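Local coordinates for protein oxalate biosynthetic component 1 (Burkholderia thailandensis, PDB 5IKY) that acts as a bifunctional enzyme, a serine hydrolase with additional lyase activity, in the quorum sensing-dependent production of oxalate, at residues L459-A464 with R502-E507. Residues are numbered along the deposited sequence; the frame is centred on the assembly and turned at random.
Sequences LLVDVA and RWLRRE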
ATOM      1  N   LEU A 459       3.618   1.861 -27.902  1.00 66.40           N
ATOM      2  CA  LEU A 459       4.027   0.540 -28.371  1.00 65.03           C
ATOM      3  C   LEU A 459       4.410  -0.376 -27.217  1.00 66.52           C
ATOM      4  O   LEU A 459       4.647  -1.568 -27.411  1.00 65.23           O
ATOM      5  CB  LEU A 459       5.209   0.656 -29.332  1.00 56.41           C
ATOM      6  CG  LEU A 459       5.083   1.634 -30.496  1.00 64.53           C
ATOM      7  CD1 LEU A 459       6.378   1.655 -31.282  1.00 66.65           C
ATOM      8  CD2 LEU A 459       3.915   1.250 -31.387  1.00 68.81           C
ATOM      9  N   LEU A 460       4.465   0.195 -26.019  1.00 57.53           N
ATOM     10  CA  LEU A 460       5.007  -0.484 -24.849  1.00 55.29           C
ATOM     11  C   LEU A 460       4.351  -1.836 -24.573  1.00 56.36           C
ATOM     12  O   LEU A 460       5.033  -2.856 -24.487  1.00 57.74           O
ATOM     13  CB  LEU A 460       4.873   0.424 -23.627  1.00 56.53           C
ATOM     14  CG  LEU A 460       5.909   0.262 -22.517  1.00 58.81           C
ATOM     15  CD1 LEU A 460       7.279  -0.047 -23.089  1.00 52.35           C
ATOM     16  CD2 LEU A 460       5.959   1.532 -21.680  1.00 66.56           C
ATOM     17  N   VAL A 461       3.031  -1.846 -24.448  1.00 57.96           N
ATOM     18  CA  VAL A 461       2.314  -3.078 -24.136  1.00 50.50           C
ATOM     19  C   VAL A 461       2.368  -4.088 -25.284  1.00 56.77           C
ATOM     20  O   VAL A 461       2.715  -5.249 -25.074  1.00 59.84           O
ATOM     21  CB  VAL A 461       0.843  -2.793 -23.785  1.00 52.56           C
ATOM     22  CG1 VAL A 461       0.077  -4.091 -23.625  1.00 52.22           C
ATOM     23  CG2 VAL A 461       0.760  -1.963 -22.517  1.00 47.92           C
ATOM     24  N   ASP A 462       2.037  -3.641 -26.493  1.00 62.46           N
ATOM     25  CA  ASP A 462       1.979  -4.532 -27.652  1.00 60.19           C
ATOM     26  C   ASP A 462       3.330  -5.175 -27.965  1.00 70.33           C
ATOM     27  O   ASP A 462       3.395  -6.361 -28.290  1.00 72.96           O
ATOM     28  CB  ASP A 462       1.467  -3.778 -28.884  1.00 58.73           C
ATOM     29  CG  ASP A 462      -0.024  -3.485 -28.813  1.00 81.54           C
ATOM     30  OD1 ASP A 462      -0.771  -4.330 -28.277  1.00 75.41           O
ATOM     31  OD2 ASP A 462      -0.448  -2.412 -29.293  1.00 76.33           O
ATOM     32  N   VAL A 463       4.404  -4.397 -27.866  1.00 60.66           N
ATOM     33  CA  VAL A 463       5.739  -4.925 -28.130  1.00 61.40           C
ATOM     34  C   VAL A 463       6.160  -5.907 -27.040  1.00 68.34           C
ATOM     35  O   VAL A 463       6.714  -6.969 -27.334  1.00 65.88           O
ATOM     36  CB  VAL A 463       6.787  -3.798 -28.245  1.00 49.47           C
ATOM     37  CG1 VAL A 463       8.199  -4.363 -28.211  1.00 47.05           C
ATOM     38  CG2 VAL A 463       6.566  -3.002 -29.521  1.00 55.89           C
ATOM     39  N   ALA A 464       5.879  -5.557 -25.786  1.00 53.45           N
ATOM     40  CA  ALA A 464       6.220  -6.420 -24.657  1.00 45.09           C
ATOM     41  C   ALA A 464       5.510  -7.768 -24.741  1.00 60.22           C
ATOM     42  O   ALA A 464       6.091  -8.805 -24.414  1.00 55.63           O
ATOM     43  CB  ALA A 464       5.886  -5.733 -23.346  1.00 52.22           C
ATOM     44  N   ARG A 502      -0.793   3.797 -13.405  1.00 51.72           N
ATOM     45  CA  ARG A 502      -2.235   3.599 -13.448  1.00 47.21           C
ATOM     46  C   ARG A 502      -2.698   3.354 -14.878  1.00 49.31           C
ATOM     47  O   ARG A 502      -3.493   2.452 -15.142  1.00 57.79           O
ATOM     48  CB  ARG A 502      -2.964   4.805 -12.858  1.00 43.56           C
ATOM     49  CG  ARG A 502      -4.476   4.661 -12.844  1.00 44.51           C
ATOM     50  CD  ARG A 502      -5.145   5.899 -12.275  1.00 45.97           C
ATOM     51  NE  ARG A 502      -6.587   5.718 -12.143  1.00 86.41           N
ATOM     52  CZ  ARG A 502      -7.175   5.178 -11.080  1.00 95.09           C
ATOM     53  NH1 ARG A 502      -6.443   4.763 -10.055  1.00 95.59           N
ATOM     54  NH2 ARG A 502      -8.495   5.051 -11.043  1.00 92.32           N
ATOM     55  N   TRP A 503      -2.190   4.166 -15.799  1.00 50.87           N
ATOM     56  CA  TRP A 503      -2.505   4.015 -17.211  1.00 44.75           C
ATOM     57  C   TRP A 503      -2.063   2.648 -17.731  1.00 51.97           C
ATOM     58  O   TRP A 503      -2.814   1.973 -18.434  1.00 58.72           O
ATOM     59  CB  TRP A 503      -1.845   5.129 -18.026  1.00 44.86           C
ATOM     60  CG  TRP A 503      -1.822   4.857 -19.498  1.00 50.11           C
ATOM     61  CD1 TRP A 503      -2.818   5.115 -20.396  1.00 51.28           C
ATOM     62  CD2 TRP A 503      -0.753   4.264 -20.244  1.00 45.24           C
ATOM     63  NE1 TRP A 503      -2.433   4.722 -21.656  1.00 57.89           N
ATOM     64  CE2 TRP A 503      -1.169   4.196 -21.588  1.00 63.19           C
ATOM     65  CE3 TRP A 503       0.517   3.787 -19.905  1.00 63.61           C
ATOM     66  CZ2 TRP A 503      -0.360   3.670 -22.594  1.00 54.22           C
ATOM     67  CZ3 TRP A 503       1.320   3.263 -20.905  1.00 57.24           C
ATOM     68  CH2 TRP A 503       0.877   3.210 -22.233  1.00 53.97           C
ATOM     69  N   LEU A 504      -0.847   2.246 -17.376  1.00 47.95           N
ATOM     70  CA  LEU A 504      -0.305   0.960 -17.805  1.00 52.22           C
ATOM     71  C   LEU A 504      -1.103  -0.206 -17.231  1.00 61.45           C
ATOM     72  O   LEU A 504      -1.375  -1.185 -17.927  1.00 57.60           O
ATOM     73  CB  LEU A 504       1.165   0.838 -17.399  1.00 61.92           C
ATOM     74  CG  LEU A 504       1.863  -0.483 -17.735  1.00 52.54           C
ATOM     75  CD1 LEU A 504       1.766  -0.782 -19.221  1.00 47.96           C
ATOM     76  CD2 LEU A 504       3.315  -0.457 -17.288  1.00 53.85           C
ATOM     77  N   ARG A 505      -1.477  -0.094 -15.958  1.00 52.45           N
ATOM     78  CA  ARG A 505      -2.241  -1.143 -15.290  1.00 51.67           C
ATOM     79  C   ARG A 505      -3.614  -1.343 -15.925  1.00 57.71           C
ATOM     80  O   ARG A 505      -4.018  -2.474 -16.187  1.00 60.33           O
ATOM     81  CB  ARG A 505      -2.402  -0.829 -13.800  1.00 56.16           C
ATOM     82  CG  ARG A 505      -3.350  -1.779 -13.081  1.00 52.19           C
ATOM     83  CD  ARG A 505      -3.344  -1.566 -11.575  1.00 63.23           C
ATOM     84  NE  ARG A 505      -3.624  -0.183 -11.201  1.00 62.75           N
ATOM     85  CZ  ARG A 505      -4.845   0.329 -11.086  1.00 65.42           C
ATOM     86  NH1 ARG A 505      -5.907  -0.427 -11.324  1.00 65.43           N
ATOM     87  NH2 ARG A 505      -5.004   1.598 -10.739  1.00 70.29           N
ATOM     88  N   ARG A 506      -4.330  -0.249 -16.169  1.00 53.78           N
ATOM     89  CA  ARG A 506      -5.659  -0.333 -16.770  1.00 54.69           C
ATOM     90  C   ARG A 506      -5.568  -0.860 -18.198  1.00 59.61           C
ATOM     91  O   ARG A 506      -6.472  -1.543 -18.681  1.00 60.41           O
ATOM     92  CB  ARG A 506      -6.356   1.030 -16.748  1.00 46.87           C
ATOM     93  CG  ARG A 506      -6.586   1.583 -15.349  1.00 53.71           C
ATOM     94  CD  ARG A 506      -7.382   2.884 -15.371  1.00 80.43           C
ATOM     95  NE  ARG A 506      -8.806   2.667 -15.125  1.00103.57           N
ATOM     96  CZ  ARG A 506      -9.765   2.873 -16.024  1.00105.25           C
ATOM     97  NH1 ARG A 506      -9.460   3.309 -17.239  1.00 99.58           N
ATOM     98  NH2 ARG A 506     -11.031   2.647 -15.704  1.00103.24           N
ATOM     99  N   GLU A 507      -4.465  -0.542 -18.865  1.00 57.07           N
ATOM    100  CA  GLU A 507      -4.224  -1.017 -20.218  1.00 47.04           C
ATOM    101  C   GLU A 507      -4.071  -2.537 -20.237  1.00 62.16           C
ATOM    102  O   GLU A 507      -4.582  -3.211 -21.130  1.00 58.59           O
ATOM    103  CB  GLU A 507      -2.976  -0.352 -20.801  1.00 60.34           C
ATOM    104  CG  GLU A 507      -2.747  -0.651 -22.267  1.00 88.23           C
ATOM    105  CD  GLU A 507      -3.833  -0.072 -23.147  1.00 92.17           C
ATOM    106  OE1 GLU A 507      -4.334   1.026 -22.823  1.00 87.34           O
ATOM    107  OE2 GLU A 507      -4.187  -0.715 -24.157  1.00103.89           O
TER
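The flat carboxylate of Glu507 is turned away from Val461, and the methylene beneath it makes the touch: Glu507 CG lies 3.8 Å from Val461 CG2. The indole of Trp503 stands further off. Its CZ3 is 5.0 Å from Leu460 CD2, a loose approach. On the other flank of helix 497-510, the Arg505 guanidinium has Arg502 NH1 in its plane, at its edge. Outside the two segments, Arg505 forms a salt bridge with Glu219, and Arg502 forms one with Asp1018 and only a long, weak ion pair with Glu219.

The contact itself is small and has no hydrogen bond across it. Val461 CG2, anti to its own carbonyl carbon, reaches both Glu507 CG and a methyl of Leu504. The closer pair is Val461 CG2 and Leu504 CD1, at 3.6 Å. Leu504 holds CG opposite its backbone N (chi1 178°), and its branch then reaches the valine. The nearest CA atoms, Val461 CA and Glu507 CA, are 7.9 Å apart.

The helices flank strand 471-474 in sequence. They are neighbours on the outside of the parallel barrel, consistent with the TIM-barrel family of the beta-keto acid cleavage enzymes. Ile472 of that strand touches Leu460, Ala464 and Leu504.

The Glu507 chain bends at chi2 (65°), which turns its carboxylate away from the valine and leaves CG as the touching atom. OE2 there forms salt bridges with Arg510 and with Arg511, which also pairs with Asp462 OD1, while the other oxygen of Asp462 is hydrogen-bonded to His421. Asp462 OD1 and Glu507 OE2 are 6.5 Å apart, and the shared arginine probably offsets their like charges.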